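Local coordinates for protein beta-d-glucoside glucohydrolase (Hypocrea jecorina, PDB 3ZZ1) that probably hydrolyses terminal, non-reducing beta-D-glucosyl residues, releasing beta-D-glucose in the breakdown of cellulose, as a secreted family 3 glycoside hydrolase, at residues A[85-90]-A[141-146]; A[322-327]-A[514-519]; A[359-364]-A[378-383]; A[369-374]-A[387-392]; A[400-405]-A[519-524]. All blocks are in the same frame, centred on the assembly; numbering follows the deposited sequence.

Contact 1: residues A[85-90]-A[141-146]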
# COMPACT_ATOMS: atom_id res chain seq x y z
N TRP A 85 10.57 4.38 1.59
CA TRP A 85 11.20 4.40 0.26
C TRP A 85 12.38 3.42 0.22
O TRP A 85 13.37 3.64 -0.48
CB TRP A 85 11.65 5.83 -0.12
CG TRP A 85 10.53 6.83 -0.28
CD1 TRP A 85 9.74 7.35 0.71
CD2 TRP A 85 10.08 7.42 -1.50
NE1 TRP A 85 8.83 8.23 0.18
CE2 TRP A 85 9.01 8.29 -1.18
CE3 TRP A 85 10.47 7.31 -2.84
CZ2 TRP A 85 8.33 9.05 -2.15
CZ3 TRP A 85 9.79 8.06 -3.81
CH2 TRP A 85 8.74 8.92 -3.46
N ASP A 86 12.26 2.34 0.98
CA ASP A 86 13.33 1.37 1.16
C ASP A 86 12.88 0.01 0.64
O ASP A 86 12.17 -0.73 1.32
CB ASP A 86 13.70 1.30 2.65
CG ASP A 86 15.02 0.57 2.88
OD1 ASP A 86 15.30 -0.42 2.19
OD2 ASP A 86 15.77 1.00 3.79
N VAL A 87 13.32 -0.32 -0.58
CA VAL A 87 12.96 -1.60 -1.23
C VAL A 87 13.34 -2.82 -0.38
O VAL A 87 12.63 -3.83 -0.39
CB VAL A 87 13.54 -1.74 -2.67
CG1 VAL A 87 12.94 -0.68 -3.59
CG2 VAL A 87 15.07 -1.65 -2.67
N ASN A 88 14.43 -2.70 0.36
CA ASN A 88 14.90 -3.78 1.22
C ASN A 88 13.96 -4.05 2.39
O ASN A 88 13.60 -5.20 2.64
CB ASN A 88 16.32 -3.49 1.72
CG ASN A 88 17.33 -3.38 0.58
OD1 ASN A 88 17.65 -4.36 -0.09
ND2 ASN A 88 17.83 -2.16 0.36
N LEU A 89 13.54 -2.98 3.08
CA LEU A 89 12.56 -3.12 4.16
C LEU A 89 11.22 -3.62 3.64
O LEU A 89 10.55 -4.41 4.30
CB LEU A 89 12.38 -1.80 4.92
CG LEU A 89 13.53 -1.33 5.82
CD1 LEU A 89 13.17 -0.03 6.52
CD2 LEU A 89 13.92 -2.39 6.85
N ILE A 90 10.84 -3.15 2.45
CA ILE A 90 9.59 -3.55 1.82
C ILE A 90 9.58 -5.03 1.47
O ILE A 90 8.60 -5.72 1.76
CB ILE A 90 9.26 -2.66 0.59
CG1 ILE A 90 8.98 -1.23 1.05
CG2 ILE A 90 8.06 -3.22 -0.19
CD1 ILE A 90 9.16 -0.16 -0.03
N MET A 141 4.72 -3.15 -4.72
CA MET A 141 3.96 -4.37 -5.01
C MET A 141 4.88 -5.54 -5.36
O MET A 141 4.81 -6.60 -4.73
CB MET A 141 2.95 -4.16 -6.15
CG MET A 141 1.70 -3.36 -5.76
SD MET A 141 0.65 -4.10 -4.50
CE MET A 141 -0.20 -5.39 -5.42
N GLY A 142 5.74 -5.33 -6.35
CA GLY A 142 6.70 -6.34 -6.80
C GLY A 142 7.64 -6.84 -5.72
O GLY A 142 7.88 -8.05 -5.62
N GLN A 143 8.16 -5.92 -4.91
CA GLN A 143 9.07 -6.28 -3.83
C GLN A 143 8.36 -7.09 -2.75
O GLN A 143 8.93 -8.05 -2.21
CB GLN A 143 9.75 -5.04 -3.22
CG GLN A 143 10.73 -4.30 -4.14
CD GLN A 143 12.08 -5.01 -4.34
OE1 GLN A 143 12.80 -4.71 -5.29
NE2 GLN A 143 12.42 -5.94 -3.44
N THR A 144 7.12 -6.72 -2.44
CA THR A 144 6.34 -7.38 -1.38
C THR A 144 5.93 -8.79 -1.78
O THR A 144 5.97 -9.71 -0.97
CB THR A 144 5.08 -6.55 -1.02
OG1 THR A 144 5.46 -5.21 -0.68
CG2 THR A 144 4.32 -7.16 0.16
N ILE A 145 5.56 -8.95 -3.05
CA ILE A 145 5.11 -10.23 -3.58
C ILE A 145 6.29 -11.19 -3.74
O ILE A 145 6.16 -12.37 -3.43
CB ILE A 145 4.31 -10.04 -4.90
CG1 ILE A 145 2.91 -9.52 -4.56
CG2 ILE A 145 4.22 -11.33 -5.70
CD1 ILE A 145 2.25 -8.76 -5.68
N ASN A 146 7.43 -10.69 -4.21
CA ASN A 146 8.67 -11.47 -4.20
C ASN A 146 8.94 -12.00 -2.79
O ASN A 146 9.19 -13.19 -2.60
CB ASN A 146 9.86 -10.63 -4.69
CG ASN A 146 11.16 -11.43 -4.75
OD1 ASN A 146 12.04 -11.27 -3.90
ND2 ASN A 146 11.29 -12.29 -5.77
O HOH W 1 5.95 -4.87 2.15
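Ile90 turns its CG2 methyl onto the helix of 141-146, and here the two backbones come nearest, the CA atoms of Ile90 and Thr144 lying 6.0 Å apart. CG2 stands anti to the backbone N of Ile90, the branch that meets Thr144 OG1 at 3.3 Å and Gln143 CB at 3.9 Å. The Ile90 side chain crosses those of Gln143 and Thr144 at about a right angle. A beta-branched residue suits this approach, offering a methyl straight from CB. Thr144 OG1 is buried but satisfied: it bonds to Ala140 O in its own helix and accepts from a water that lies 2.8 Å from Ile90 O and donates to it as well, so one molecule spans the two helices. Both helices, 87-103 and 134-150, belong to the family 3 N-terminal domain, of the TIM-barrel clan, and the contact packs the first turn of one against the middle of the other. Asp86 caps the first of them, its OD1 accepting from Leu89 N at 3.2 Å. Toward Val87 the packing slackens. Gln143, bent at chi2 (-75°), lays its amide alongside that valine, CD 4.0 Å from Val87 CB, without a hydrogen bond. An alanine in place of Gln143 would keep the touch on Ile90 but is likely to open a gap beside Val87. This partly exposed end lies close to a bound glycerol, and Val87 also touches Phe654.

Contact 2: residues A[322-327]-A[514-519]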
# COMPACT_ATOMS: atom_id res chain seq x y z
N ASN A 322 11.43 -5.83 11.75
CA ASN A 322 10.92 -5.20 10.54
C ASN A 322 9.93 -4.10 10.87
O ASN A 322 9.99 -3.02 10.28
CB ASN A 322 10.27 -6.23 9.60
CG ASN A 322 9.68 -5.59 8.35
OD1 ASN A 322 8.48 -5.34 8.28
ND2 ASN A 322 10.53 -5.31 7.36
N VAL A 323 9.02 -4.38 11.81
CA VAL A 323 8.00 -3.40 12.21
C VAL A 323 8.68 -2.18 12.84
O VAL A 323 8.38 -1.04 12.48
CB VAL A 323 6.96 -4.02 13.18
CG1 VAL A 323 5.86 -3.01 13.49
CG2 VAL A 323 6.35 -5.27 12.57
N ARG A 324 9.61 -2.44 13.76
CA ARG A 324 10.46 -1.41 14.36
C ARG A 324 11.15 -0.57 13.30
O ARG A 324 11.05 0.66 13.32
CB ARG A 324 11.50 -2.05 15.30
CG ARG A 324 12.52 -1.09 15.93
CD ARG A 324 11.88 -0.23 17.01
NE ARG A 324 12.85 0.59 17.74
CZ ARG A 324 13.52 0.20 18.82
NH1 ARG A 324 13.37 -1.02 19.32
NH2 ARG A 324 14.36 1.04 19.41
N ALA A 325 11.83 -1.23 12.37
CA ALA A 325 12.58 -0.54 11.31
C ALA A 325 11.69 0.33 10.43
O ALA A 325 12.03 1.48 10.15
CB ALA A 325 13.37 -1.54 10.46
N ILE A 326 10.55 -0.21 10.00
CA ILE A 326 9.67 0.53 9.10
C ILE A 326 8.90 1.64 9.81
O ILE A 326 8.79 2.76 9.30
CB ILE A 326 8.71 -0.40 8.32
CG1 ILE A 326 9.51 -1.22 7.30
CG2 ILE A 326 7.62 0.40 7.63
CD1 ILE A 326 8.68 -2.24 6.52
N ALA A 327 8.38 1.34 11.01
CA ALA A 327 7.75 2.34 11.86
C ALA A 327 8.70 3.51 12.12
O ALA A 327 8.26 4.65 12.19
CB ALA A 327 7.33 1.71 13.18
N LEU A 514 9.36 6.08 17.56
CA LEU A 514 9.29 7.53 17.75
C LEU A 514 10.48 8.04 18.58
O LEU A 514 11.09 9.05 18.24
CB LEU A 514 7.96 7.94 18.39
CG LEU A 514 7.67 9.43 18.61
CD1 LEU A 514 7.65 10.21 17.29
CD2 LEU A 514 6.37 9.60 19.36
N VAL A 515 10.79 7.33 19.66
CA VAL A 515 11.93 7.65 20.51
C VAL A 515 13.25 7.59 19.74
O VAL A 515 14.09 8.48 19.89
CB VAL A 515 11.96 6.73 21.77
CG1 VAL A 515 13.28 6.89 22.52
CG2 VAL A 515 10.80 7.05 22.68
N ASP A 516 13.42 6.57 18.90
CA ASP A 516 14.61 6.44 18.03
C ASP A 516 14.84 7.75 17.28
O ASP A 516 15.98 8.22 17.17
CB ASP A 516 14.45 5.30 17.00
CG ASP A 516 14.37 3.91 17.64
OD1 ASP A 516 14.72 3.73 18.82
OD2 ASP A 516 13.95 2.97 16.93
N VAL A 517 13.76 8.34 16.78
CA VAL A 517 13.81 9.58 16.01
C VAL A 517 13.89 10.81 16.91
O VAL A 517 14.75 11.67 16.71
CB VAL A 517 12.64 9.66 14.99
CG1 VAL A 517 12.46 11.07 14.46
CG2 VAL A 517 12.88 8.69 13.84
N LEU A 518 12.99 10.90 17.90
CA LEU A 518 12.92 12.06 18.80
C LEU A 518 14.23 12.37 19.51
O LEU A 518 14.61 13.53 19.63
CB LEU A 518 11.79 11.91 19.83
CG LEU A 518 10.31 12.07 19.42
CD1 LEU A 518 9.44 11.94 20.66
CD2 LEU A 518 10.02 13.38 18.70
N TRP A 519 14.91 11.32 19.98
CA TRP A 519 16.20 11.48 20.67
C TRP A 519 17.41 11.41 19.73
O TRP A 519 18.55 11.56 20.16
CB TRP A 519 16.32 10.50 21.84
CG TRP A 519 15.88 11.12 23.15
CD1 TRP A 519 16.67 11.76 24.07
CD2 TRP A 519 14.54 11.17 23.67
NE1 TRP A 519 15.90 12.20 25.13
CE2 TRP A 519 14.60 11.85 24.92
CE3 TRP A 519 13.30 10.70 23.21
CZ2 TRP A 519 13.46 12.07 25.70
CZ3 TRP A 519 12.17 10.92 24.00
CH2 TRP A 519 12.26 11.60 25.23
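Arg324 NE donates to Asp516 OD2 at 2.7 Å, the shorter of the two bonds between segments 322-327 and 514-519, and NH2 of the same guanidinium donates to Asp516 OD1 at 2.8 Å. The arginine therefore grips the carboxylate side-on, one nitrogen to each oxygen. The planes of the two groups are only 21° apart, and the aspartate sits at the guanidinium edge. OD1 offers its syn lone pair along a nearly straight bond (166°), whereas OD2 is met on its syn side a little out of the carboxylate plane. Two bonds of this kind fix the rotation of both groups. Reach explains the choice of residues: the CA atoms of Arg324 and Asp516 are 9.6 Å apart, and a long side chain must cross most of it. Arg324 extends with CG anti to its N (chi1 176°), then bends at chi2, while the short Asp516 points toward it from the facing helix. The carboxylate is buried, and the paired positive charge probably makes its ionised form affordable. Arg324 also touches Glu509 and Asn512, near the start of the second helix. The arrangement is a bidentate interhelical salt bridge, joining helix 320-329 to helix 510-518 of the family 3 C-terminal domain.

Contact 3: residues A[359-364]-A[378-383]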
# COMPACT_ATOMS: atom_id res chain seq x y z
N GLY A 359 -4.89 2.62 24.56
CA GLY A 359 -6.35 2.70 24.59
C GLY A 359 -6.97 1.43 24.05
O GLY A 359 -6.30 0.40 23.94
N ASN A 360 -8.25 1.50 23.70
CA ASN A 360 -8.99 0.33 23.20
C ASN A 360 -8.50 -0.16 21.84
O ASN A 360 -8.69 -1.33 21.50
CB ASN A 360 -10.49 0.63 23.16
CG ASN A 360 -11.14 0.61 24.54
OD1 ASN A 360 -10.70 -0.08 25.45
ND2 ASN A 360 -12.22 1.37 24.68
N HIS A 361 -7.88 0.73 21.08
CA HIS A 361 -7.28 0.37 19.79
C HIS A 361 -6.09 -0.58 19.97
O HIS A 361 -6.02 -1.63 19.33
CB HIS A 361 -6.84 1.64 19.04
CG HIS A 361 -6.22 1.36 17.71
ND1 HIS A 361 -4.86 1.30 17.52
CD2 HIS A 361 -6.78 1.11 16.51
CE1 HIS A 361 -4.60 1.02 16.26
NE2 HIS A 361 -5.75 0.91 15.62
N ALA A 362 -5.17 -0.20 20.85
CA ALA A 362 -3.97 -1.00 21.14
C ALA A 362 -4.29 -2.31 21.86
O ALA A 362 -3.57 -3.30 21.70
CB ALA A 362 -2.98 -0.18 21.95
N ARG A 363 -5.38 -2.32 22.64
CA ARG A 363 -5.73 -3.44 23.52
C ARG A 363 -6.48 -4.62 22.88
O ARG A 363 -6.67 -5.66 23.54
CB ARG A 363 -6.52 -2.93 24.74
CG ARG A 363 -5.67 -2.18 25.77
CD ARG A 363 -6.43 -1.90 27.06
NE ARG A 363 -7.46 -0.87 26.90
CZ ARG A 363 -7.43 0.34 27.47
NH1 ARG A 363 -6.42 0.69 28.27
NH2 ARG A 363 -8.42 1.20 27.25
N ASN A 364 -6.88 -4.50 21.62
CA ASN A 364 -7.77 -5.48 20.98
C ASN A 364 -9.11 -5.60 21.73
O ASN A 364 -9.56 -6.70 22.08
CB ASN A 364 -7.11 -6.87 20.84
CG ASN A 364 -5.72 -6.81 20.21
OD1 ASN A 364 -5.45 -5.98 19.34
ND2 ASN A 364 -4.83 -7.70 20.65
N LEU A 378 -2.73 5.12 18.00
CA LEU A 378 -3.17 4.58 16.71
C LEU A 378 -2.01 3.91 15.96
O LEU A 378 -0.93 4.47 15.84
CB LEU A 378 -3.74 5.72 15.85
CG LEU A 378 -4.33 5.38 14.48
CD1 LEU A 378 -5.64 4.61 14.60
CD2 LEU A 378 -4.54 6.65 13.68
N GLY A 379 -2.26 2.71 15.44
CA GLY A 379 -1.24 1.96 14.71
C GLY A 379 -1.61 1.59 13.28
O GLY A 379 -0.76 1.19 12.50
N MET A 380 -2.90 1.73 12.95
CA MET A 380 -3.42 1.38 11.63
C MET A 380 -4.89 1.77 11.52
O MET A 380 -5.53 2.07 12.53
CB MET A 380 -3.27 -0.12 11.36
CG MET A 380 -4.14 -1.00 12.26
SD MET A 380 -3.73 -2.75 12.12
CE MET A 380 -2.01 -2.73 12.63
N GLY A 381 -5.43 1.71 10.31
CA GLY A 381 -6.85 1.96 10.08
C GLY A 381 -7.70 0.75 10.39
O GLY A 381 -7.22 -0.23 10.96
N TRP A 382 -8.98 0.81 10.01
CA TRP A 382 -9.91 -0.26 10.35
C TRP A 382 -10.41 -1.07 9.14
O TRP A 382 -10.27 -0.65 7.99
CB TRP A 382 -11.09 0.28 11.18
CG TRP A 382 -12.08 1.16 10.46
CD1 TRP A 382 -13.02 0.77 9.54
CD2 TRP A 382 -12.26 2.57 10.64
NE1 TRP A 382 -13.75 1.86 9.12
CE2 TRP A 382 -13.31 2.97 9.78
CE3 TRP A 382 -11.64 3.54 11.44
CZ2 TRP A 382 -13.75 4.30 9.70
CZ3 TRP A 382 -12.07 4.86 11.36
CH2 TRP A 382 -13.12 5.23 10.49
N GLY A 383 -10.97 -2.24 9.43
CA GLY A 383 -11.57 -3.08 8.40
C GLY A 383 -10.89 -4.43 8.32
O GLY A 383 -10.26 -4.87 9.28
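The imidazole of His361 reaches into the bend of 378-380, with Leu378 over one of its faces and the backbone of the next two residues around CE1 and NE2. Its CG is anti to the backbone N (chi1 -180°), a setting that carries the ring straight out from the 360-363 turn toward the other segment. The ring is turned so that the CD1 methyl of Leu378 lies over it, 4.1 Å from the centroid and 19° off the ring normal, a CH-pi contact displaced toward the NE2 side. Leu378 directs its CB away from the histidine; an extended first torsion followed by a bend at chi2 (70°) brings CD1 back over the ring. Met380 sets its CG 4.2 Å from His361 NE2. Gly379 passes with its backbone N close to CE1. A further aromatic group, Tyr389, meets the imidazole with its plane inclined to it.

All the touching residues are buried, in the long loop that links strand 348-352 to helix 395-404 in the C-terminal domain. Polar attachment is modest: His361 NE2 gives a weak, bent bond to Met380 O at 3.3 Å, and ND1 has a weak bond to Ala377 O. Each nitrogen thus faces a backbone oxygen, an arrangement that would probably favour the protonated ring if both bonds form at once; with such weak bonds, and an aliphatic methyl over its face, the ring seems placed largely by shape.

Contact 4: residues A[369-374]-A[387-392]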
# COMPACT_ATOMS: atom_id res chain seq x y z
N ASN A 369 -13.48 -3.99 17.44
CA ASN A 369 -13.37 -5.07 16.46
C ASN A 369 -12.95 -4.53 15.09
O ASN A 369 -13.39 -3.44 14.68
CB ASN A 369 -14.67 -5.87 16.35
CG ASN A 369 -14.91 -6.79 17.55
OD1 ASN A 369 -16.03 -7.26 17.78
ND2 ASN A 369 -13.85 -7.07 18.31
N ASP A 370 -12.10 -5.29 14.39
CA ASP A 370 -11.51 -4.88 13.11
C ASP A 370 -10.77 -3.54 13.23
O ASP A 370 -10.61 -2.82 12.25
CB ASP A 370 -12.57 -4.84 12.00
CG ASP A 370 -13.28 -6.18 11.82
OD1 ASP A 370 -12.80 -7.22 12.33
OD2 ASP A 370 -14.33 -6.19 11.14
N LYS A 371 -10.32 -3.25 14.45
CA LYS A 371 -9.70 -1.97 14.81
C LYS A 371 -10.57 -0.76 14.46
O LYS A 371 -10.06 0.31 14.10
CB LYS A 371 -8.29 -1.85 14.21
CG LYS A 371 -7.29 -2.86 14.77
CD LYS A 371 -7.03 -2.62 16.25
CE LYS A 371 -6.17 -3.72 16.85
NZ LYS A 371 -6.99 -4.78 17.48
N GLY A 372 -11.89 -0.94 14.59
CA GLY A 372 -12.86 0.12 14.31
C GLY A 372 -12.98 1.14 15.43
O GLY A 372 -14.06 1.35 15.99
N CYS A 373 -11.86 1.78 15.76
CA CYS A 373 -11.81 2.84 16.77
C CYS A 373 -10.46 3.55 16.72
O CYS A 373 -9.44 2.97 16.35
CB CYS A 373 -12.09 2.31 18.19
SG CYS A 373 -10.69 1.49 19.01
N ASP A 374 -10.49 4.83 17.08
CA ASP A 374 -9.29 5.62 17.26
C ASP A 374 -9.22 6.01 18.74
O ASP A 374 -9.41 7.17 19.10
CB ASP A 374 -9.30 6.86 16.35
CG ASP A 374 -8.00 7.64 16.40
OD1 ASP A 374 -6.98 7.10 16.87
OD2 ASP A 374 -8.00 8.81 15.98
N VAL A 387 -5.40 -6.13 12.07
CA VAL A 387 -5.16 -7.37 12.82
C VAL A 387 -5.05 -7.11 14.33
O VAL A 387 -5.00 -5.96 14.77
CB VAL A 387 -3.87 -8.12 12.36
CG1 VAL A 387 -3.96 -8.56 10.90
CG2 VAL A 387 -2.63 -7.26 12.60
N ASN A 388 -5.00 -8.18 15.12
CA ASN A 388 -4.75 -8.11 16.55
C ASN A 388 -3.29 -7.76 16.86
O ASN A 388 -2.38 -8.25 16.19
CB ASN A 388 -5.06 -9.45 17.22
CG ASN A 388 -6.53 -9.81 17.19
OD1 ASN A 388 -6.90 -10.91 16.79
ND2 ASN A 388 -7.38 -8.89 17.63
N TYR A 389 -3.10 -6.92 17.88
CA TYR A 389 -1.77 -6.62 18.39
C TYR A 389 -1.32 -7.67 19.39
O TYR A 389 -2.05 -7.96 20.34
CB TYR A 389 -1.74 -5.24 19.06
CG TYR A 389 -1.91 -4.08 18.11
CD1 TYR A 389 -0.98 -3.84 17.10
CD2 TYR A 389 -3.00 -3.22 18.23
CE1 TYR A 389 -1.13 -2.77 16.22
CE2 TYR A 389 -3.15 -2.15 17.37
CZ TYR A 389 -2.22 -1.93 16.36
OH TYR A 389 -2.39 -0.86 15.51
N PRO A 390 -0.13 -8.25 19.20
CA PRO A 390 0.40 -9.15 20.21
C PRO A 390 0.90 -8.36 21.43
O PRO A 390 0.96 -8.88 22.54
CB PRO A 390 1.56 -9.84 19.50
CG PRO A 390 2.00 -8.86 18.45
CD PRO A 390 0.74 -8.16 18.01
N TYR A 391 1.25 -7.10 21.17
CA TYR A 391 1.62 -6.12 22.19
C TYR A 391 1.54 -4.77 21.50
O TYR A 391 1.33 -4.70 20.28
CB TYR A 391 3.04 -6.38 22.72
CG TYR A 391 4.12 -6.22 21.67
CD1 TYR A 391 4.49 -7.28 20.85
CD2 TYR A 391 4.77 -4.99 21.50
CE1 TYR A 391 5.47 -7.14 19.88
CE2 TYR A 391 5.75 -4.84 20.54
CZ TYR A 391 6.10 -5.91 19.73
OH TYR A 391 7.07 -5.76 18.77
N PHE A 392 1.70 -3.69 22.26
CA PHE A 392 1.73 -2.35 21.69
C PHE A 392 2.55 -1.43 22.57
O PHE A 392 2.26 -1.27 23.76
CB PHE A 392 0.31 -1.79 21.52
CG PHE A 392 0.22 -0.61 20.59
CD1 PHE A 392 0.67 0.66 20.99
CD2 PHE A 392 -0.32 -0.74 19.31
CE1 PHE A 392 0.60 1.75 20.14
CE2 PHE A 392 -0.41 0.35 18.44
CZ PHE A 392 0.05 1.60 18.86
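Two bends shape Lys371 for its meeting with 387-389: chi2 (-66°) folds the chain over, and chi4 (-94°) turns NZ off the line of the methylenes. The extended chi3 between them carries CE to the other segment, where it lies 3.3 Å from Val387 O and 3.4 Å from Tyr389 CE2. The lysine and tyrosine side chains cross at a slant, and the methylene comes at the ring obliquely. Tyr389 is itself steadied by Phe392, whose CD2 sits over the centre of the tyrosine ring, 3.5 Å above its plane.

NZ lies 3.6 Å from Val387 O without a hydrogen bond across the segments; the ammonium instead bonds to Asn364 OD1, and the ND2 of that asparagine donates to Tyr389 O. Asn364 thus bridges the two segments, bonding directly to Lys371 on one and to the Tyr389 carbonyl on the other. A lysine suits this buried place because its methylenes can lie against an aromatic ring and a main-chain carbonyl while its tip finds a polar partner.

The backbone behind it is tightly curved. Lys371 has positive phi, Gly372 centres an inverse gamma turn, and Cys373 is tied to Cys368 by a disulfide; Asp370 makes a salt bridge with Arg67. What results is two irregular segments of one long loop, between strand 348-352 and helix 395-404 of the family 3 C-terminal domain, joined by a lysine side chain in a disulfide-braced turn.

Contact 5: residues A[400-405]-A[519-524]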
# COMPACT_ATOMS: atom_id res chain seq x y z
N ASN A 400 8.60 8.16 28.41
CA ASN A 400 8.83 8.19 29.85
C ASN A 400 10.09 7.42 30.27
O ASN A 400 10.88 7.92 31.07
CB ASN A 400 7.59 7.67 30.60
CG ASN A 400 7.67 7.89 32.11
OD1 ASN A 400 8.26 8.86 32.59
ND2 ASN A 400 7.07 6.97 32.87
N THR A 401 10.26 6.21 29.73
CA THR A 401 11.46 5.40 30.00
C THR A 401 12.75 6.09 29.56
O THR A 401 13.73 6.11 30.31
CB THR A 401 11.35 4.00 29.35
OG1 THR A 401 10.26 3.29 29.94
CG2 THR A 401 12.64 3.19 29.55
N ARG A 402 12.76 6.65 28.35
CA ARG A 402 13.96 7.27 27.81
C ARG A 402 14.32 8.56 28.55
O ARG A 402 15.49 8.82 28.83
CB ARG A 402 13.83 7.53 26.30
CG ARG A 402 15.06 8.18 25.63
CD ARG A 402 16.32 7.30 25.73
NE ARG A 402 17.49 7.91 25.10
CZ ARG A 402 17.92 7.62 23.87
NH1 ARG A 402 17.28 6.72 23.13
NH2 ARG A 402 19.00 8.22 23.39
N ALA A 403 13.30 9.36 28.86
CA ALA A 403 13.50 10.63 29.55
C ALA A 403 13.91 10.44 31.01
O ALA A 403 14.79 11.15 31.50
CB ALA A 403 12.25 11.49 29.44
N SER A 404 13.28 9.49 31.70
CA SER A 404 13.62 9.17 33.10
C SER A 404 15.05 8.69 33.24
O SER A 404 15.70 8.93 34.27
CB SER A 404 12.66 8.12 33.68
OG SER A 404 11.31 8.57 33.64
N SER A 405 15.56 8.01 32.21
CA SER A 405 16.92 7.47 32.20
C SER A 405 17.99 8.56 32.13
O SER A 405 19.17 8.28 32.37
CB SER A 405 17.10 6.48 31.05
OG SER A 405 17.33 7.16 29.83
N TRP A 519 14.91 11.32 19.98
CA TRP A 519 16.20 11.48 20.67
C TRP A 519 17.41 11.41 19.73
O TRP A 519 18.55 11.56 20.16
CB TRP A 519 16.32 10.50 21.84
CG TRP A 519 15.88 11.12 23.15
CD1 TRP A 519 16.67 11.76 24.07
CD2 TRP A 519 14.54 11.17 23.67
NE1 TRP A 519 15.90 12.20 25.13
CE2 TRP A 519 14.60 11.85 24.92
CE3 TRP A 519 13.30 10.70 23.21
CZ2 TRP A 519 13.46 12.07 25.70
CZ3 TRP A 519 12.17 10.92 24.00
CH2 TRP A 519 12.26 11.60 25.23
N GLY A 520 17.14 11.18 18.45
CA GLY A 520 18.18 11.19 17.42
C GLY A 520 19.14 10.01 17.42
O GLY A 520 20.26 10.14 16.95
N ASP A 521 18.70 8.87 17.95
CA ASP A 521 19.44 7.62 17.80
C ASP A 521 19.57 7.30 16.31
O ASP A 521 20.60 6.81 15.86
CB ASP A 521 18.72 6.47 18.52
CG ASP A 521 18.80 6.58 20.04
OD1 ASP A 521 19.39 7.55 20.56
OD2 ASP A 521 18.27 5.68 20.72
N VAL A 522 18.51 7.57 15.56
CA VAL A 522 18.58 7.62 14.10
C VAL A 522 18.02 8.96 13.62
O VAL A 522 17.19 9.57 14.30
CB VAL A 522 17.82 6.45 13.42
CG1 VAL A 522 18.25 5.10 14.00
CG2 VAL A 522 16.31 6.63 13.55
N SER A 523 18.49 9.43 12.47
CA SER A 523 17.88 10.57 11.83
C SER A 523 16.63 10.11 11.10
O SER A 523 16.62 9.02 10.51
CB SER A 523 18.85 11.23 10.84
OG SER A 523 18.21 12.28 10.13
N PRO A 524 15.55 10.92 11.14
CA PRO A 524 14.38 10.62 10.33
C PRO A 524 14.76 10.61 8.86
O PRO A 524 15.62 11.39 8.44
CB PRO A 524 13.42 11.78 10.64
CG PRO A 524 14.30 12.88 11.17
CD PRO A 524 15.37 12.16 11.92
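Arg402 and Asp521 meet end-on in a bidentate salt bridge: NH1 donates to Asp521 OD2 at 2.8 Å and NH2 to Asp521 OD1 at 2.9 Å. Both bonds are nearly straight and both oxygens lie close to the guanidinium plane, although the carboxylate is tilted by 30° against it. OD1 uses its syn lone pair; OD2 is met on its syn side, out of the carboxylate plane. Asp521 is exposed, so this end of the contact faces solvent.

Inward, the same arginine lies along Trp519. CG is anti to the backbone N (chi1 -180°) and the chain bends at chi2, which places CG over the five-membered ring, 3.8 Å from its centroid, in a CH-pi contact. The guanidinium then lies flat on the tryptophan, planes 26° apart and centres 4.7 Å apart, its face over Trp519 CB. Arginine suits the place because one side chain supplies aliphatic length for the indole and a charged fork for the aspartate. A leucine instead of Arg402 would probably leave the carboxylate of Asp521 without its mate and the face of Trp519 only partly overlain.

Between tryptophan and aspartate the chain leaves helix 510-518 through a Schellman motif, in which Gly520 takes the positive phi that glycine tolerates readily. This turn brings Asp521 round to the arginine of helix 395-404. Deeper in, Ala403 CB touches Trp519 CZ2 at 4.0 Å, its small methyl fitting where the indole draws close to the helix. Beyond it, Ala403 packs on Val410 of strand 409-413.

How the contacts relate
Contacts 3 and 4 are the buried pair: their centres lie 4 Å apart, their segments alternate along one long loop, and Asn364 joins them through Lys371 and Tyr389. Contact 3 relies on a histidine with weak polar bonds, contact 4 on lysine methylenes against a tyrosine and a carbonyl. Contacts 2 and 5 lie on helix 510-518 and the loop after it and meet at Trp519; each rests on a bidentate arginine-aspartate pair, side-on in contact 2, end-on in contact 5, where exposed Asp521 brings the contact nearest the surface. Contact 1, in the N-terminal domain, is apolar and water-mediated; it touches contact 2 through Leu89, against Asn322, Ala325 and Ile326, so helix 320-329 faces both domains.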